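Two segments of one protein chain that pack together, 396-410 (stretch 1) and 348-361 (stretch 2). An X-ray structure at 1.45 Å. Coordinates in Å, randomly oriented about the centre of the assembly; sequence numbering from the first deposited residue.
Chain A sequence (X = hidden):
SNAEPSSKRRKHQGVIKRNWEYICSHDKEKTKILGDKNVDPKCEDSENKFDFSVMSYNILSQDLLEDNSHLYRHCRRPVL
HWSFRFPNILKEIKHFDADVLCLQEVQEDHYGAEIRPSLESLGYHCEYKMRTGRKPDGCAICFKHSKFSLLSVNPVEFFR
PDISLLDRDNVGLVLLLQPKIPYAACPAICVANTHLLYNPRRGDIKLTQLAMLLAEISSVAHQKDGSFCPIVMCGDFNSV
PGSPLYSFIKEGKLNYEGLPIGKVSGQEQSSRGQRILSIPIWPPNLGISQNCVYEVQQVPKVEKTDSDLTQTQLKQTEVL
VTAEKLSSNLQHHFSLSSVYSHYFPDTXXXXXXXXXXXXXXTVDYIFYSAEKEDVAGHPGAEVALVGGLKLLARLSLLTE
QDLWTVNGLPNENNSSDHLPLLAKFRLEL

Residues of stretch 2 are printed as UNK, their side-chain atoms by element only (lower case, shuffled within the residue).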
# COMPACT_ATOMS: atom_id res chain seq x y z
N SER A 396 -6.46 15.15 -4.31
CA SER A 396 -7.51 14.95 -3.31
C SER A 396 -8.37 13.73 -3.63
O SER A 396 -8.60 13.37 -4.79
CB SER A 396 -8.36 16.21 -3.19
OG SER A 396 -9.05 16.49 -4.39
N LEU A 397 -8.88 13.09 -2.57
CA LEU A 397 -9.69 11.86 -2.63
C LEU A 397 -11.18 12.26 -2.68
O LEU A 397 -11.47 13.42 -2.88
CB LEU A 397 -9.28 11.00 -1.43
CG LEU A 397 -8.02 10.16 -1.65
CD1 LEU A 397 -7.59 9.55 -0.33
CD2 LEU A 397 -8.26 9.08 -2.68
N LEU A 398 -12.07 11.30 -2.61
CA LEU A 398 -13.52 11.51 -2.70
C LEU A 398 -14.21 10.84 -1.53
O LEU A 398 -13.60 10.11 -0.80
CB LEU A 398 -14.00 10.91 -4.02
CG LEU A 398 -13.36 11.48 -5.28
CD1 LEU A 398 -13.81 10.68 -6.48
CD2 LEU A 398 -13.70 12.94 -5.45
N THR A 399 -15.47 11.17 -1.35
CA THR A 399 -16.32 10.55 -0.32
C THR A 399 -17.06 9.35 -0.91
O THR A 399 -17.10 9.18 -2.10
CB THR A 399 -17.33 11.55 0.26
OG1 THR A 399 -18.26 11.81 -0.77
CG2 THR A 399 -16.69 12.82 0.75
N GLU A 400 -17.65 8.55 -0.03
CA GLU A 400 -18.48 7.39 -0.40
C GLU A 400 -19.65 7.91 -1.24
O GLU A 400 -19.96 7.31 -2.23
CB GLU A 400 -18.96 6.69 0.87
CG GLU A 400 -19.94 5.57 0.61
CD GLU A 400 -20.37 4.83 1.87
OE1 GLU A 400 -19.92 5.22 2.93
OE2 GLU A 400 -21.14 3.90 1.74
N GLN A 401 -20.26 9.00 -0.81
CA GLN A 401 -21.42 9.58 -1.53
C GLN A 401 -20.98 10.03 -2.93
O GLN A 401 -21.72 9.79 -3.86
CB GLN A 401 -22.03 10.74 -0.76
CG GLN A 401 -23.28 11.27 -1.42
CD GLN A 401 -23.88 12.50 -0.78
OE1 GLN A 401 -23.32 13.10 0.12
NE2 GLN A 401 -25.03 12.89 -1.28
N ASP A 402 -19.80 10.61 -3.06
CA ASP A 402 -19.30 11.04 -4.38
C ASP A 402 -19.20 9.82 -5.29
O ASP A 402 -19.58 9.89 -6.41
CB ASP A 402 -17.87 11.60 -4.31
CG ASP A 402 -17.72 12.98 -3.70
OD1 ASP A 402 -18.69 13.73 -3.74
OD2 ASP A 402 -16.64 13.25 -3.15
N LEU A 403 -18.66 8.73 -4.79
CA LEU A 403 -18.47 7.52 -5.62
C LEU A 403 -19.80 6.86 -5.98
O LEU A 403 -19.91 6.35 -7.06
CB LEU A 403 -17.48 6.59 -4.92
CG LEU A 403 -16.04 7.08 -5.00
CD1 LEU A 403 -15.13 6.18 -4.21
CD2 LEU A 403 -15.57 7.18 -6.44
N TRP A 404 -20.78 6.85 -5.07
CA TRP A 404 -22.07 6.30 -5.48
C TRP A 404 -22.81 7.22 -6.46
O TRP A 404 -23.65 6.74 -7.22
CB TRP A 404 -22.94 5.89 -4.28
CG TRP A 404 -22.43 4.59 -3.71
CD1 TRP A 404 -21.87 4.38 -2.48
CD2 TRP A 404 -22.37 3.33 -4.40
NE1 TRP A 404 -21.48 3.07 -2.35
CE2 TRP A 404 -21.78 2.40 -3.51
CE3 TRP A 404 -22.78 2.90 -5.66
CZ2 TRP A 404 -21.59 1.07 -3.86
CZ3 TRP A 404 -22.58 1.56 -6.00
CH2 TRP A 404 -21.98 0.67 -5.10
N THR A 405 -22.49 8.52 -6.47
CA THR A 405 -23.07 9.40 -7.48
C THR A 405 -22.66 8.98 -8.88
O THR A 405 -23.42 9.17 -9.83
CB THR A 405 -22.65 10.85 -7.22
OG1 THR A 405 -23.19 11.27 -5.96
CG2 THR A 405 -23.18 11.78 -8.31
N VAL A 406 -21.46 8.40 -9.01
CA VAL A 406 -21.00 7.84 -10.28
C VAL A 406 -21.24 6.33 -10.35
O VAL A 406 -20.63 5.62 -11.16
CB VAL A 406 -19.53 8.22 -10.57
CG1 VAL A 406 -19.40 9.72 -10.66
CG2 VAL A 406 -18.54 7.68 -9.54
N ASN A 407 -22.16 5.85 -9.52
CA ASN A 407 -22.63 4.46 -9.51
C ASN A 407 -21.55 3.47 -9.11
O ASN A 407 -21.59 2.30 -9.51
CB ASN A 407 -23.33 4.07 -10.82
CG ASN A 407 -24.60 4.87 -11.04
OD1 ASN A 407 -25.08 5.54 -10.13
ND2 ASN A 407 -25.16 4.80 -12.24
N GLY A 408 -20.62 3.91 -8.25
CA GLY A 408 -19.64 3.03 -7.66
C GLY A 408 -18.46 2.75 -8.57
O GLY A 408 -18.31 3.32 -9.65
N LEU A 409 -17.61 1.87 -8.06
CA LEU A 409 -16.33 1.52 -8.71
C LEU A 409 -16.28 0.01 -8.98
O LEU A 409 -16.86 -0.72 -8.20
CB LEU A 409 -15.16 1.91 -7.83
CG LEU A 409 -14.92 3.40 -7.67
CD1 LEU A 409 -13.69 3.62 -6.83
CD2 LEU A 409 -14.80 4.08 -9.01
N PRO A 410 -15.70 -0.53 -10.08
CA PRO A 410 -15.33 0.19 -11.30
C PRO A 410 -16.59 0.72 -12.03
O PRO A 410 -17.67 0.34 -11.78
CB PRO A 410 -14.56 -0.80 -12.17
CG PRO A 410 -15.06 -2.12 -11.70
CD PRO A 410 -15.42 -1.94 -10.25
N UNK A 348 -15.87 16.95 8.02
CA UNK A 348 -15.60 15.75 8.79
C UNK A 348 -15.93 14.46 8.08
O UNK A 348 -15.74 13.38 8.66
N UNK A 349 -16.40 14.52 6.84
CA UNK A 349 -16.79 13.31 6.11
C UNK A 349 -15.53 12.52 5.75
O UNK A 349 -14.53 13.13 5.33
c UNK A 349 -17.89 12.43 4.04
c UNK A 349 -17.58 13.68 4.86
c UNK A 349 -18.86 14.42 5.25
c UNK A 349 -19.56 15.07 4.09
N UNK A 350 -15.54 11.20 5.88
CA UNK A 350 -14.34 10.42 5.57
C UNK A 350 -14.01 10.38 4.09
O UNK A 350 -14.90 10.28 3.23
c UNK A 350 -14.68 9.01 6.07
c UNK A 350 -16.60 10.38 6.51
c UNK A 350 -15.88 9.14 6.91
N UNK A 351 -12.71 10.41 3.82
CA UNK A 351 -12.18 10.02 2.53
C UNK A 351 -12.29 8.51 2.37
O UNK A 351 -12.12 7.75 3.33
o UNK A 351 -8.07 11.28 2.90
c UNK A 351 -10.69 10.35 2.47
o UNK A 351 -8.54 13.34 2.34
c UNK A 351 -10.37 11.83 2.44
c UNK A 351 -8.89 12.16 2.56
N UNK A 352 -12.53 8.06 1.13
CA UNK A 352 -12.48 6.64 0.81
C UNK A 352 -11.50 6.44 -0.33
O UNK A 352 -11.23 7.35 -1.12
c UNK A 352 -14.83 6.24 1.62
c UNK A 352 -13.86 6.02 0.47
c UNK A 352 -14.40 6.57 -0.84
N UNK A 353 -10.92 5.24 -0.39
CA UNK A 353 -10.03 4.83 -1.48
C UNK A 353 -10.55 3.61 -2.24
O UNK A 353 -9.93 3.22 -3.23
c UNK A 353 -8.06 5.76 -0.22
o UNK A 353 -8.55 3.40 -0.13
c UNK A 353 -8.60 4.56 -0.97
N UNK A 354 -11.65 3.01 -1.80
CA UNK A 354 -12.26 1.85 -2.46
C UNK A 354 -13.76 1.94 -2.27
O UNK A 354 -14.23 2.47 -1.27
c UNK A 354 -12.07 0.31 -0.45
c UNK A 354 -11.66 0.55 -1.89
o UNK A 354 -12.09 -0.57 -2.67
N UNK A 355 -14.53 1.45 -3.25
CA UNK A 355 -15.99 1.57 -3.18
C UNK A 355 -16.68 0.55 -4.08
O UNK A 355 -16.97 0.83 -5.24
c UNK A 355 -16.48 2.97 -3.53
s UNK A 355 -18.30 3.21 -3.37
N UNK A 356 -17.02 -0.61 -3.51
CA UNK A 356 -17.78 -1.61 -4.24
C UNK A 356 -19.05 -1.97 -3.49
O UNK A 356 -19.44 -1.26 -2.55
c UNK A 356 -16.30 -3.54 -3.47
c UNK A 356 -16.92 -2.82 -4.63
n UNK A 356 -15.00 -4.61 -2.07
n UNK A 356 -17.02 -3.97 -2.38
c UNK A 356 -16.21 -4.60 -1.54
c UNK A 356 -15.02 -3.95 -3.27
N UNK A 357 -19.72 -3.04 -3.88
CA UNK A 357 -21.05 -3.40 -3.34
C UNK A 357 -21.01 -3.63 -1.83
O UNK A 357 -22.03 -3.45 -1.21
o UNK A 357 -22.13 -4.22 -5.33
c UNK A 357 -21.64 -4.58 -4.05
N UNK A 358 -19.89 -4.06 -1.25
CA UNK A 358 -19.87 -4.38 0.19
C UNK A 358 -18.94 -3.48 1.00
O UNK A 358 -18.90 -3.67 2.20
c UNK A 358 -20.51 -6.80 -0.25
c UNK A 358 -19.48 -5.85 0.35
n UNK A 358 -21.40 -9.22 3.38
n UNK A 358 -20.33 -8.57 1.48
c UNK A 358 -20.25 -8.27 0.06
c UNK A 358 -21.44 -8.94 2.10
n UNK A 358 -22.58 -9.02 1.44
N UNK A 359 -18.21 -2.54 0.41
CA UNK A 359 -17.24 -1.74 1.18
C UNK A 359 -16.98 -0.37 0.56
O UNK A 359 -16.79 -0.30 -0.62
o UNK A 359 -15.02 -1.94 2.15
c UNK A 359 -15.93 -2.53 1.26
N UNK A 360 -16.92 0.67 1.39
CA UNK A 360 -16.44 2.00 0.97
C UNK A 360 -15.66 2.61 2.14
O UNK A 360 -16.25 3.14 3.08
c UNK A 360 -17.59 2.90 0.55
N UNK A 361 -14.33 2.54 2.06
CA UNK A 361 -13.44 2.86 3.16
C UNK A 361 -12.10 3.31 2.58
O UNK A 361 -11.82 3.13 1.39
c UNK A 361 -12.55 -0.82 4.21
c UNK A 361 -12.82 0.40 3.34
c UNK A 361 -13.23 1.66 4.12
c UNK A 361 -14.47 1.40 5.00
O HOH W 1 -17.32 9.10 2.86
O HOH W 2 -8.27 14.48 -0.15
O HOH W 3 -20.26 0.43 -0.51
O HOH W 4 -19.12 3.04 4.80

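Position 348 has no side-chain atoms and lies out of reach of stretch 1; its phi of 77° leaves a CB jammed against the preceding carbonyl oxygen. It is Gly348. Position 349 carries four carbons, forked at the first with one arm two carbons long, which makes it Ile349; its CG2 meets Thr399 CG2 at 3.5 Å. At 350, three carbons close a ring onto the backbone nitrogen: Pro350. Its ring stays clear of stretch 1, but a water takes a bond from Glu400 N at 3.0 Å and donates to Pro350 O at 2.7 Å, serving a helix-start amide.

Position 351 has three carbons, the last bearing two oxygens, a carboxylate one carbon longer than aspartate's: Glu351. A second water donates to Glu351 OE2 (2.8 Å) and accepts from Leu397 N (2.9 Å), while Leu397 CD1 packs 3.7 Å from Glu351 OE1. Position 352 shows one carbon carrying two more. One of the two end carbons touches Leu403, an apolar fit, and with no oxygen in the branch it is Val352; Val352 CG2 lies 3.5 Å from Leu403 CD1. Its backbone N donates to Leu398 O at 3.0 Å, nearly straight at 166°.

At 353 and 354 a carbon carries one oxygen and one carbon: Thr353 and Thr354. Both point away from stretch 1, yet Thr353 CG2 still reaches Leu397 CD1 at 3.8 Å. Position 355 has one carbon and then a sulfur, so Cys355. The sulfur lies over the face of Trp404, 3.7 Å from the centroid of the five-membered ring, and Leu403 CD1 touches Cys355 CB at 3.5 Å.

Position 356 is a carbon followed by a five-membered ring of three carbons and two nitrogens: His356. It points away overall, though its CB lies 4.1 Å from Leu409 O; its ND1 accepts from the N of residue 358 at 3.1 Å, inside the turn. Position 357, one carbon then oxygen, is Ser357. Position 358 runs through three carbons and a nitrogen to a carbon with two more nitrogens: Arg358, turned away from stretch 1. Position 359, again carbon and oxygen, is Ser359, also turned away. A lone carbon at 360 gives Ala360, whose CB rests 3.6 Å from Glu400 CG. Position 361, four carbons with a two-carbon arm, is Ile361, facing away; its O accepts from Thr353 N at 2.9 Å.

The contact reads as a few backbone bonds around a small apolar centre. Val352 N to Leu398 O and Leu409 N to Cys355 O (3.1 Å) tie stretch 2 to the segments before and after the helix. Between them, Leu403 packs on Val352 and Cys355, and Trp404 lays its ring face against the sulfur while its edge meets His356 O. Thr399 OG1 accepts from Asp402 N at 3.0 Å, capping the helix start beside the first bond. The rule is compact: main chain fixes position, short side chains of stretch 2 leave room for Leu403 and Trp404, which lie against them, and water links the amides of Leu397 and Glu400 to Glu351 OE2 and Pro350 O.

Stretch 2, residues 348-361: GIPEVTTCHSRSAI
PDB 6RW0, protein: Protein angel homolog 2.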